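PDB 1LQT: NADPH-ferredoxin reductase FprA from Mycobacterium tuberculosis, which transfers electrons between NADPH and ferredoxin through a bound FAD and may supply electrons to P450 systems. Local coordinates for residues A148-I153 with Q192-V197; V221-D226 with M267-L272; Y355-I360 with K373-T378. All blocks are in the same frame, centred on the assembly; numbering follows the deposited sequence. Where two conformers were deposited one is given.

How the interactions relate
Interactions 1 and 2 belong to one parallel sheet, the core of the NADP-binding half of the reductase, with centres about 9 Å apart. Strands 193-197 and 265-270 are neighbours in it: the N of Ile196 lies 2.8 Å from the O of Val268, a probable hydrogen bond. Interaction 3 sits on the other side of the chain's centre, in the FAD-binding half, with its centre about 36 Å from that of interaction 1 and about 37 Å from that of interaction 2. The cofactors occupy the region between. The side chain of Ile153 comes within about 4 Å of the bound 4-oxo-NADP derivative, whereas Trp359 of interaction 3 touches both that dinucleotide and FAD.

Interaction 1 (A148-I153 with Q192-V197); sequences ARAVVI and QEVVIV
CG stands anti to the backbone N in both Arg149 (chi1 -178°) and Glu193 (chi1 -180°); paired in register on one face, the two long side chains therefore run side by side. They lie at the start of two adjacent parallel strands, joined by a beta-alpha-beta crossover of the Rossmann-type NADP-binding domain, where opposite charges suit a partly exposed position. In-register hydrogen bonds knit the strands: Ala150 N gives to Glu193 O, Val195 N to Ala150 O at 2.9 Å, Val152 N to Val195 O at 2.8 Å, and Val197 N to Val152 O. Ala148 O accepts from the N of both Gln192 and Glu193. Beta-branched residues suit the extended backbone. On the face under helix 157-167, Val152 CG2 crosses Val194 CG1 obliquely at 3.6 Å, while on the opposite face Val151 CG1 meets Val197 CG2 and Ile153 CD1 lies against Val197 CB at 3.9 Å. At the C-terminal end Ile153 reaches the bound dinucleotide. At the other end the Arg149 chain bends at chi3 (-68°), and Glu193 OE1 pairs with Arg266. OE2 of Glu193 forms a salt bridge with Arg149, taking the NE hydrogen at 2.8 Å, in the guanidinium plane but from above the carboxylate plane.

Interaction 2 (V221-D226 with M267-L272); sequences VDVVID and MVFRFL
Phe269 leaves its strand with CG anti to the carbonyl carbon (chi1 -72°), and its side chain meets hydrocarbon from root to tip. CB lies 4.0 Å from CG1 of Ile225. CD1 meets the same CG1 of Ile225 at 3.9 Å and is also near that residue's CD1, so the isoleucine crosses this flank of the ring obliquely. One atom further on, CE1 is 3.8 Å from CG1 of Val223, and at the tip CZ reaches CD1 of Ile196 in the next strand, 3.8 Å away. Leu160 of helix 157-167 and Leu215 also touch this buried aromatic, whose flat, wide ring suits a seam shared by strand and helix. The backbone beneath is parallel pairing: Met267 N gives to Asp222 O and Val224 N to Met267 O, both nearly straight at 171°, and Phe269 N meets Val224 O at 3.0 Å, almost along the C=O axis. On the other face, CB of Val224 packs on CG2 of Val268 at 3.9 Å. Beyond these direct bonds a water continues the link, accepting from Asp226 N and donating to Phe269 O at 2.8 Å. Strand 221-224, outermost on this side of the sheet, connects to its parallel neighbour through helices, one of them 243-256, on which Val223 and Ile225 also pack: the beta-alpha-beta arrangement of Rossmann-type nucleotide-binding domains.

Interaction 3 (Y355-I360 with K373-T378); sequences YVVGWI and KDAQDT. With FAD (flavin-adenine dinucleotide), chain H.
The FAD site uses the turn in which strand 354-356 ends and helix 359-362 begins, with Gly358 at the N-cap, and helix 370-391 braces that turn. Asp374, with CG anti to its backbone N (chi1 -176°), extends OD2 to the N of Gly358 at 2.8 Å, met nearly along the carboxylate C-O axis. One helical turn later Thr378 OG1 donates to Val356 O at 2.9 Å, in the carbonyl plane. Between these bonds Val357 CG1 wedges against Thr378 CB at 3.4 Å, tighter than an ordinary van der Waals contact; the small Ala375 lets the helix come close to CG1. Tyr355 and Thr378 run alongside in opposite directions, with Tyr355 CB 3.7 Å from Thr378 CG2. Gly358 suits its place because its phi is positive (78°) and Gly358 CA lies 3.4 Å from FAD O2P, where a side chain would collide. The next amide, Trp359 N, donates to O2P at 2.8 Å, and FAD C5' lies over one indole face. Lys361 makes a salt bridge with Asp374 OD1, which should offset the buried carboxylate's charge. By accepting from Gly358 N, that second-shell carboxylate probably holds the helix start so that the Trp359 amide meets the negatively charged phosphate.

Interaction 1 (A148-I153 with Q192-V197)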
loop_
_atom_site.group_PDB
_atom_site.type_symbol
_atom_site.label_atom_id
_atom_site.label_comp_id
_atom_site.label_asym_id
_atom_site.label_seq_id
_atom_site.Cartn_x
_atom_site.Cartn_y
_atom_site.Cartn_z
ATOM N N ALA A 148 15.646 -8.474 -20.701
ATOM C CA ALA A 148 14.788 -9.605 -20.894
ATOM C C ALA A 148 14.234 -10.271 -19.660
ATOM O O ALA A 148 13.199 -10.903 -19.752
ATOM C CB ALA A 148 15.487 -10.657 -21.779
ATOM N N ARG A 149 14.936 -10.212 -18.545
ATOM C CA ARG A 149 14.462 -10.911 -17.345
ATOM C C ARG A 149 14.388 -9.970 -16.149
ATOM O O ARG A 149 15.339 -9.241 -15.848
ATOM C CB ARG A 149 15.333 -12.106 -16.958
ATOM C CG ARG A 149 14.796 -12.853 -15.740
ATOM C CD ARG A 149 15.557 -14.103 -15.348
ATOM N NE ARG A 149 15.394 -15.159 -16.353
ATOM C CZ ARG A 149 16.366 -15.586 -17.177
ATOM N NH1 ARG A 149 17.599 -15.110 -17.137
ATOM N NH2 ARG A 149 16.094 -16.523 -18.059
ATOM N N ALA A 150 13.239 -10.029 -15.483
ATOM C CA ALA A 150 13.054 -9.367 -14.197
ATOM C C ALA A 150 12.831 -10.445 -13.132
ATOM O O ALA A 150 12.236 -11.488 -13.403
ATOM C CB ALA A 150 11.872 -8.438 -14.245
ATOM N N VAL A 151 13.283 -10.158 -11.917
ATOM C CA VAL A 151 13.081 -11.031 -10.765
ATOM C C VAL A 151 12.328 -10.238 -9.717
ATOM O O VAL A 151 12.687 -9.122 -9.402
ATOM C CB VAL A 151 14.421 -11.513 -10.251
ATOM C CG1 VAL A 151 14.257 -12.277 -8.953
ATOM C CG2 VAL A 151 15.105 -12.408 -11.293
ATOM N N VAL A 152 11.276 -10.854 -9.193
ATOM C CA VAL A 152 10.465 -10.302 -8.123
ATOM C C VAL A 152 10.614 -11.205 -6.920
ATOM O O VAL A 152 10.374 -12.400 -6.991
ATOM C CB VAL A 152 8.990 -10.190 -8.531
ATOM C CG1 VAL A 152 8.166 -9.630 -7.371
ATOM C CG2 VAL A 152 8.819 -9.311 -9.762
ATOM N N ILE A 153 11.027 -10.625 -5.806
ATOM C CA ILE A 153 11.190 -11.373 -4.552
ATOM C C ILE A 153 9.928 -11.221 -3.716
ATOM O O ILE A 153 9.492 -10.105 -3.494
ATOM C CB ILE A 153 12.394 -10.884 -3.748
ATOM C CG1 ILE A 153 13.665 -10.803 -4.589
ATOM C CG2 ILE A 153 12.575 -11.750 -2.509
ATOM C CD1 ILE A 153 14.108 -12.083 -5.241
ATOM N N GLN A 192 10.751 -10.332 -21.061
ATOM C CA GLN A 192 10.193 -11.566 -21.612
ATOM C C GLN A 192 9.858 -12.575 -20.527
ATOM O O GLN A 192 9.101 -13.475 -20.769
ATOM C CB GLN A 192 11.184 -12.192 -22.599
ATOM C CG GLN A 192 11.507 -11.296 -23.801
ATOM C CD GLN A 192 10.343 -11.093 -24.737
ATOM O OE1 GLN A 192 9.352 -11.848 -24.722
ATOM N NE2 GLN A 192 10.453 -10.068 -25.574
ATOM N N GLU A 193 10.461 -12.430 -19.351
ATOM C CA GLU A 193 10.247 -13.368 -18.260
ATOM C C GLU A 193 10.351 -12.635 -16.935
ATOM O O GLU A 193 11.283 -11.856 -16.735
ATOM C CB GLU A 193 11.300 -14.485 -18.267
ATOM C CG GLU A 193 11.147 -15.508 -17.168
ATOM C CD GLU A 193 12.084 -16.693 -17.332
ATOM O OE1 GLU A 193 11.757 -17.579 -18.118
ATOM O OE2 GLU A 193 13.146 -16.718 -16.693
ATOM N N VAL A 194 9.393 -12.894 -16.059
ATOM C CA VAL A 194 9.477 -12.485 -14.670
ATOM C C VAL A 194 9.532 -13.751 -13.833
ATOM O O VAL A 194 8.691 -14.616 -13.981
ATOM C CB VAL A 194 8.255 -11.649 -14.228
ATOM C CG1 VAL A 194 8.332 -11.328 -12.751
ATOM C CG2 VAL A 194 8.159 -10.362 -15.025
ATOM N N VAL A 195 10.523 -13.823 -12.973
ATOM C CA VAL A 195 10.651 -14.938 -12.042
ATOM C C VAL A 195 10.270 -14.431 -10.655
ATOM O O VAL A 195 10.869 -13.504 -10.136
ATOM C CB VAL A 195 12.066 -15.519 -12.001
ATOM C CG1 VAL A 195 12.078 -16.752 -11.141
ATOM C CG2 VAL A 195 12.536 -15.848 -13.421
ATOM N N ILE A 196 9.213 -14.997 -10.090
ATOM C CA ILE A 196 8.709 -14.679 -8.744
ATOM C C ILE A 196 9.314 -15.696 -7.802
ATOM O O ILE A 196 9.098 -16.897 -7.935
ATOM C CB ILE A 196 7.197 -14.747 -8.705
ATOM C CG1 ILE A 196 6.598 -13.759 -9.688
ATOM C CG2 ILE A 196 6.696 -14.480 -7.285
ATOM C CD1 ILE A 196 5.128 -13.854 -9.839
ATOM N N VAL A 197 10.064 -15.197 -6.831
ATOM C CA VAL A 197 10.922 -16.020 -5.980
ATOM C C VAL A 197 10.438 -15.940 -4.529
ATOM O O VAL A 197 10.538 -14.887 -3.889
ATOM C CB VAL A 197 12.377 -15.528 -6.083
ATOM C CG1 VAL A 197 13.304 -16.413 -5.289
ATOM C CG2 VAL A 197 12.826 -15.471 -7.532
HETATM O O HOH W 1 14.013 -18.758 -18.962
#

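Interaction 2 (V221-D226 with M267-L272)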
loop_
_atom_site.group_PDB
_atom_site.type_symbol
_atom_site.label_atom_id
_atom_site.label_comp_id
_atom_site.label_asym_id
_atom_site.label_seq_id
_atom_site.Cartn_x
_atom_site.Cartn_y
_atom_site.Cartn_z
ATOM N N VAL A 221 0.939 -14.198 -22.134
ATOM C CA VAL A 221 1.753 -14.632 -21.021
ATOM C C VAL A 221 1.355 -16.016 -20.599
ATOM O O VAL A 221 0.171 -16.313 -20.408
ATOM C CB VAL A 221 1.542 -13.717 -19.803
ATOM C CG1 VAL A 221 2.458 -14.119 -18.636
ATOM C CG2 VAL A 221 1.766 -12.271 -20.204
ATOM N N ASP A 222 2.357 -16.864 -20.452
ATOM C CA ASP A 222 2.172 -18.164 -19.828
ATOM C C ASP A 222 2.713 -18.157 -18.398
ATOM O O ASP A 222 3.835 -17.700 -18.107
ATOM C CB ASP A 222 2.886 -19.222 -20.590
ATOM C CG ASP A 222 2.233 -19.523 -21.943
ATOM O OD1 ASP A 222 1.084 -19.122 -22.227
ATOM O OD2 ASP A 222 2.836 -20.166 -22.759
ATOM N N VAL A 223 1.924 -18.742 -17.529
ATOM C CA VAL A 223 2.325 -18.951 -16.143
ATOM C C VAL A 223 3.091 -20.273 -16.100
ATOM O O VAL A 223 2.611 -21.275 -16.614
ATOM C CB VAL A 223 1.116 -18.987 -15.251
ATOM C CG1 VAL A 223 1.536 -19.260 -13.821
ATOM C CG2 VAL A 223 0.388 -17.675 -15.314
ATOM N N VAL A 224 4.293 -20.251 -15.551
ATOM C CA VAL A 224 5.184 -21.391 -15.533
ATOM C C VAL A 224 5.435 -21.795 -14.090
ATOM O O VAL A 224 6.014 -21.044 -13.319
ATOM C CB VAL A 224 6.518 -21.067 -16.224
ATOM C CG1 VAL A 224 7.439 -22.264 -16.132
ATOM C CG2 VAL A 224 6.310 -20.640 -17.656
ATOM N N ILE A 225 5.014 -23.012 -13.743
ATOM C CA ILE A 225 5.354 -23.609 -12.466
ATOM C C ILE A 225 5.847 -25.013 -12.739
ATOM O O ILE A 225 5.087 -25.861 -13.195
ATOM C CB ILE A 225 4.198 -23.667 -11.510
ATOM C CG1 ILE A 225 3.553 -22.287 -11.387
ATOM C CG2 ILE A 225 4.671 -24.191 -10.152
ATOM C CD1 ILE A 225 2.454 -22.228 -10.399
ATOM N N ASP A 226 7.108 -25.259 -12.477
ATOM C CA ASP A 226 7.645 -26.588 -12.679
ATOM C C ASP A 226 6.946 -27.550 -11.719
ATOM O O ASP A 226 6.802 -27.248 -10.549
ATOM C CB ASP A 226 9.135 -26.522 -12.391
ATOM C CG ASP A 226 9.847 -27.768 -12.778
ATOM O OD1 ASP A 226 9.511 -28.838 -12.266
ATOM O OD2 ASP A 226 10.782 -27.743 -13.592
ATOM N N MET A 267 5.739 -15.933 -16.800
ATOM C CA MET A 267 5.700 -15.606 -15.392
ATOM C C MET A 267 6.003 -16.896 -14.658
ATOM O O MET A 267 5.167 -17.782 -14.618
ATOM C CB MET A 267 4.338 -15.061 -14.996
ATOM C CG MET A 267 4.330 -14.531 -13.584
ATOM S SD MET A 267 2.701 -13.975 -13.042
ATOM C CE MET A 267 2.414 -12.582 -14.127
ATOM N N VAL A 268 7.203 -16.996 -14.097
ATOM C CA VAL A 268 7.709 -18.230 -13.504
ATOM C C VAL A 268 7.662 -18.136 -11.986
ATOM O O VAL A 268 8.104 -17.137 -11.415
ATOM C CB VAL A 268 9.191 -18.445 -13.928
ATOM C CG1 VAL A 268 9.752 -19.705 -13.311
ATOM C CG2 VAL A 268 9.349 -18.471 -15.430
ATOM N N PHE A 269 7.144 -19.170 -11.333
ATOM C CA PHE A 269 7.141 -19.238 -9.870
ATOM C C PHE A 269 8.205 -20.216 -9.398
ATOM O O PHE A 269 8.196 -21.375 -9.760
ATOM C CB PHE A 269 5.791 -19.702 -9.332
ATOM C CG PHE A 269 4.688 -18.670 -9.469
ATOM C CD1 PHE A 269 4.050 -18.482 -10.667
ATOM C CD2 PHE A 269 4.314 -17.902 -8.400
ATOM C CE1 PHE A 269 3.045 -17.547 -10.801
ATOM C CE2 PHE A 269 3.316 -16.966 -8.515
ATOM C CZ PHE A 269 2.688 -16.777 -9.713
ATOM N N ARG A 270 9.090 -19.707 -8.540
ATOM C CA ARG A 270 10.114 -20.505 -7.858
ATOM C C ARG A 270 9.888 -20.363 -6.356
ATOM O O ARG A 270 9.814 -19.257 -5.857
ATOM C CB ARG A 270 11.494 -19.968 -8.198
ATOM C CG ARG A 270 11.957 -20.291 -9.602
ATOM C CD ARG A 270 12.512 -21.677 -9.779
ATOM N NE ARG A 270 13.639 -21.970 -8.904
ATOM C CZ ARG A 270 14.921 -21.644 -9.108
ATOM N NH1 ARG A 270 15.338 -21.021 -10.193
ATOM N NH2 ARG A 270 15.817 -22.013 -8.224
ATOM N N PHE A 271 9.727 -21.467 -5.663
ATOM C CA PHE A 271 9.560 -21.483 -4.233
ATOM C C PHE A 271 10.842 -22.008 -3.588
ATOM O O PHE A 271 11.776 -22.432 -4.247
ATOM C CB PHE A 271 8.352 -22.310 -3.825
ATOM C CG PHE A 271 7.062 -21.797 -4.396
ATOM C CD1 PHE A 271 6.314 -20.841 -3.725
ATOM C CD2 PHE A 271 6.603 -22.233 -5.614
ATOM C CE1 PHE A 271 5.134 -20.374 -4.243
ATOM C CE2 PHE A 271 5.422 -21.761 -6.135
ATOM C CZ PHE A 271 4.676 -20.826 -5.446
ATOM N N LEU A 272 10.889 -21.917 -2.258
ATOM C CA LEU A 272 12.005 -22.398 -1.451
ATOM C C LEU A 272 13.342 -21.848 -1.974
ATOM O O LEU A 272 14.356 -22.539 -2.043
ATOM C CB LEU A 272 12.025 -23.912 -1.373
ATOM C CG LEU A 272 10.815 -24.497 -0.684
ATOM C CD1 LEU A 272 10.786 -26.003 -0.745
ATOM C CD2 LEU A 272 10.727 -24.050 0.764
HETATM O O HOH W 2 8.897 -23.169 -11.731
#

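Interaction 3 (Y355-I360 with K373-T378)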
loop_
_atom_site.group_PDB
_atom_site.type_symbol
_atom_site.label_atom_id
_atom_site.label_comp_id
_atom_site.label_asym_id
_atom_site.label_seq_id
_atom_site.Cartn_x
_atom_site.Cartn_y
_atom_site.Cartn_z
ATOM N N TYR A 355 -3.953 8.551 18.659
ATOM C CA TYR A 355 -4.375 7.221 18.322
ATOM C C TYR A 355 -3.789 6.833 16.985
ATOM O O TYR A 355 -3.299 7.673 16.233
ATOM C CB TYR A 355 -5.916 7.158 18.261
ATOM C CG TYR A 355 -6.544 7.477 19.598
ATOM C CD1 TYR A 355 -6.745 8.788 20.001
ATOM C CD2 TYR A 355 -6.901 6.455 20.465
ATOM C CE1 TYR A 355 -7.265 9.076 21.248
ATOM C CE2 TYR A 355 -7.404 6.746 21.729
ATOM C CZ TYR A 355 -7.587 8.054 22.106
ATOM O OH TYR A 355 -8.093 8.335 23.360
ATOM N N VAL A 356 -3.889 5.555 16.673
ATOM C CA VAL A 356 -3.500 5.009 15.387
ATOM C C VAL A 356 -4.569 4.063 14.873
ATOM O O VAL A 356 -5.252 3.400 15.638
ATOM C CB VAL A 356 -2.144 4.267 15.453
ATOM C CG1 VAL A 356 -1.000 5.250 15.488
ATOM C CG2 VAL A 356 -2.067 3.298 16.628
ATOM N N VAL A 357 -4.681 3.996 13.547
ATOM C CA VAL A 357 -5.506 3.044 12.835
ATOM C C VAL A 357 -4.734 2.586 11.608
ATOM O O VAL A 357 -3.821 3.251 11.149
ATOM C CB VAL A 357 -6.883 3.630 12.398
ATOM C CG1 VAL A 357 -7.726 3.970 13.643
ATOM C CG2 VAL A 357 -6.678 4.840 11.523
ATOM N N GLY A 358 -5.159 1.467 11.053
ATOM C CA GLY A 358 -4.636 1.018 9.777
ATOM C C GLY A 358 -3.279 0.366 9.888
ATOM O O GLY A 358 -2.862 -0.126 10.934
ATOM N N TRP A 359 -2.578 0.366 8.766
ATOM C CA TRP A 359 -1.277 -0.282 8.690
ATOM C C TRP A 359 -0.222 0.268 9.642
ATOM O O TRP A 359 0.656 -0.480 10.025
ATOM C CB TRP A 359 -0.801 -0.268 7.234
ATOM C CG TRP A 359 -1.517 -1.263 6.377
ATOM C CD1 TRP A 359 -2.608 -1.997 6.699
ATOM C CD2 TRP A 359 -1.120 -1.683 5.079
ATOM N NE1 TRP A 359 -2.920 -2.860 5.678
ATOM C CE2 TRP A 359 -1.998 -2.702 4.681
ATOM C CE3 TRP A 359 -0.068 -1.330 4.221
ATOM C CZ2 TRP A 359 -1.854 -3.369 3.485
ATOM C CZ3 TRP A 359 0.075 -2.030 3.018
ATOM C CH2 TRP A 359 -0.816 -3.030 2.683
ATOM N N ILE A 360 -0.288 1.538 10.024
ATOM C CA ILE A 360 0.676 2.031 10.973
ATOM C C ILE A 360 0.450 1.438 12.380
ATOM O O ILE A 360 1.368 1.404 13.186
ATOM C CB ILE A 360 0.699 3.586 11.004
ATOM C CG1 ILE A 360 2.004 4.086 11.668
ATOM C CG2 ILE A 360 -0.514 4.171 11.708
ATOM C CD1 ILE A 360 3.314 3.726 10.952
ATOM N N LYS A 373 -13.045 -2.579 10.923
ATOM C CA LYS A 373 -13.223 -2.929 12.323
ATOM C C LYS A 373 -12.097 -2.371 13.161
ATOM O O LYS A 373 -12.301 -1.934 14.295
ATOM C CB LYS A 373 -13.280 -4.443 12.495
ATOM C CG LYS A 373 -13.524 -4.831 13.915
ATOM C CD LYS A 373 -13.602 -6.325 14.093
ATOM C CE LYS A 373 -12.508 -6.856 14.988
ATOM N NZ LYS A 373 -12.627 -6.313 16.378
ATOM N N ASP A 374 -10.902 -2.364 12.575
ATOM C CA ASP A 374 -9.737 -1.787 13.202
ATOM C C ASP A 374 -10.000 -0.336 13.602
ATOM O O ASP A 374 -9.773 0.067 14.740
ATOM C CB ASP A 374 -8.534 -1.922 12.257
ATOM C CG ASP A 374 -7.282 -1.445 12.872
ATOM O OD1 ASP A 374 -7.018 -1.788 14.070
ATOM O OD2 ASP A 374 -6.507 -0.748 12.199
ATOM N N ALA A 375 -10.474 0.438 12.654
ATOM C CA ALA A 375 -10.755 1.834 12.918
ATOM C C ALA A 375 -11.881 1.997 13.940
ATOM O O ALA A 375 -11.812 2.861 14.793
ATOM C CB ALA A 375 -11.080 2.561 11.620
ATOM N N GLN A 376 -12.901 1.172 13.829
ATOM C CA GLN A 376 -14.033 1.257 14.741
ATOM C C GLN A 376 -13.579 1.026 16.177
ATOM O O GLN A 376 -13.991 1.724 17.083
ATOM C CB GLN A 376 -15.083 0.225 14.364
ATOM C CG GLN A 376 -16.325 0.281 15.238
ATOM C CD GLN A 376 -17.104 1.563 15.028
ATOM O OE1 GLN A 376 -17.529 1.838 13.906
ATOM N NE2 GLN A 376 -17.298 2.354 16.084
ATOM N N ASP A 377 -12.705 0.035 16.346
ATOM C CA ASP A 377 -12.172 -0.279 17.658
ATOM C C ASP A 377 -11.396 0.883 18.239
ATOM O O ASP A 377 -11.587 1.243 19.417
ATOM C CB ASP A 377 -11.311 -1.540 17.589
ATOM C CG ASP A 377 -12.139 -2.796 17.398
ATOM O OD1 ASP A 377 -13.359 -2.782 17.647
ATOM O OD2 ASP A 377 -11.631 -3.842 16.991
ATOM N N THR A 378 -10.518 1.464 17.434
ATOM C CA THR A 378 -9.779 2.626 17.888
ATOM C C THR A 378 -10.743 3.776 18.279
ATOM O O THR A 378 -10.558 4.436 19.319
ATOM C CB THR A 378 -8.803 3.128 16.806
ATOM O OG1 THR A 378 -7.705 2.229 16.638
ATOM C CG2 THR A 378 -8.188 4.397 17.255
HETATM P PA FAD H . -2.842 4.008 3.269
HETATM O O1A FAD H . -1.421 3.824 2.916
HETATM O O2A FAD H . -3.903 3.590 2.319
HETATM O O5B FAD H . -3.096 5.557 3.578
HETATM C C5B FAD H . -2.131 6.305 4.328
HETATM C C4B FAD H . -2.336 7.768 3.957
HETATM O O4B FAD H . -1.600 8.545 4.898
HETATM C C3B FAD H . -1.814 8.140 2.564
HETATM O O3B FAD H . -2.751 8.889 1.825
HETATM C C2B FAD H . -0.559 8.910 2.875
HETATM O O2B FAD H . -0.137 9.822 1.887
HETATM C C1B FAD H . -0.930 9.579 4.204
HETATM N N9A FAD H . 0.204 10.008 5.011
HETATM C C8A FAD H . 1.306 9.260 5.324
HETATM N N7A FAD H . 2.159 9.926 6.092
HETATM C C5A FAD H . 1.591 11.176 6.249
HETATM C C6A FAD H . 2.028 12.309 6.940
HETATM N N6A FAD H . 3.141 12.358 7.654
HETATM N N1A FAD H . 1.213 13.399 6.908
HETATM C C2A FAD H . 0.037 13.341 6.226
HETATM N N3A FAD H . -0.442 12.289 5.550
HETATM C C4A FAD H . 0.373 11.230 5.591
HETATM N N1 FAD H . -6.484 -4.081 -0.763
HETATM C C2 FAD H . -7.597 -4.554 -1.390
HETATM O O2 FAD H . -8.628 -4.756 -0.777
HETATM N N3 FAD H . -7.532 -4.832 -2.746
HETATM C C4 FAD H . -6.441 -4.581 -3.526
HETATM O O4 FAD H . -6.460 -4.818 -4.755
HETATM C C4X FAD H . -5.319 -4.046 -2.884
HETATM N N5 FAD H . -4.183 -3.741 -3.602
HETATM C C5X FAD H . -3.078 -3.255 -2.953
HETATM C C6 FAD H . -1.934 -2.977 -3.660
HETATM C C7 FAD H . -0.770 -2.557 -3.041
HETATM C C7M FAD H . 0.454 -2.246 -3.859
HETATM C C8 FAD H . -0.785 -2.381 -1.653
HETATM C C8M FAD H . 0.458 -1.950 -0.923
HETATM C C9 FAD H . -1.944 -2.636 -0.922
HETATM C C9A FAD H . -3.099 -3.074 -1.555
HETATM N N10 FAD H . -4.267 -3.358 -0.839
HETATM C C10 FAD H . -5.379 -3.818 -1.499
HETATM C "C1'" FAD H . -4.363 -3.129 0.632
HETATM C "C2'" FAD H . -4.819 -1.705 0.947
HETATM O "O2'" FAD H . -4.074 -0.820 0.149
HETATM C "C3'" FAD H . -4.585 -1.405 2.440
HETATM O "O3'" FAD H . -5.360 -2.276 3.258
HETATM C "C4'" FAD H . -5.017 -0.013 2.902
HETATM O "O4'" FAD H . -4.806 0.963 1.887
HETATM C "C5'" FAD H . -4.266 0.385 4.173
HETATM O "O5'" FAD H . -4.900 1.591 4.618
HETATM P P FAD H . -4.211 2.681 5.543
HETATM O O1P FAD H . -5.265 3.701 5.737
HETATM O O2P FAD H . -3.572 2.098 6.761
HETATM O O3P FAD H . -3.002 3.271 4.703
#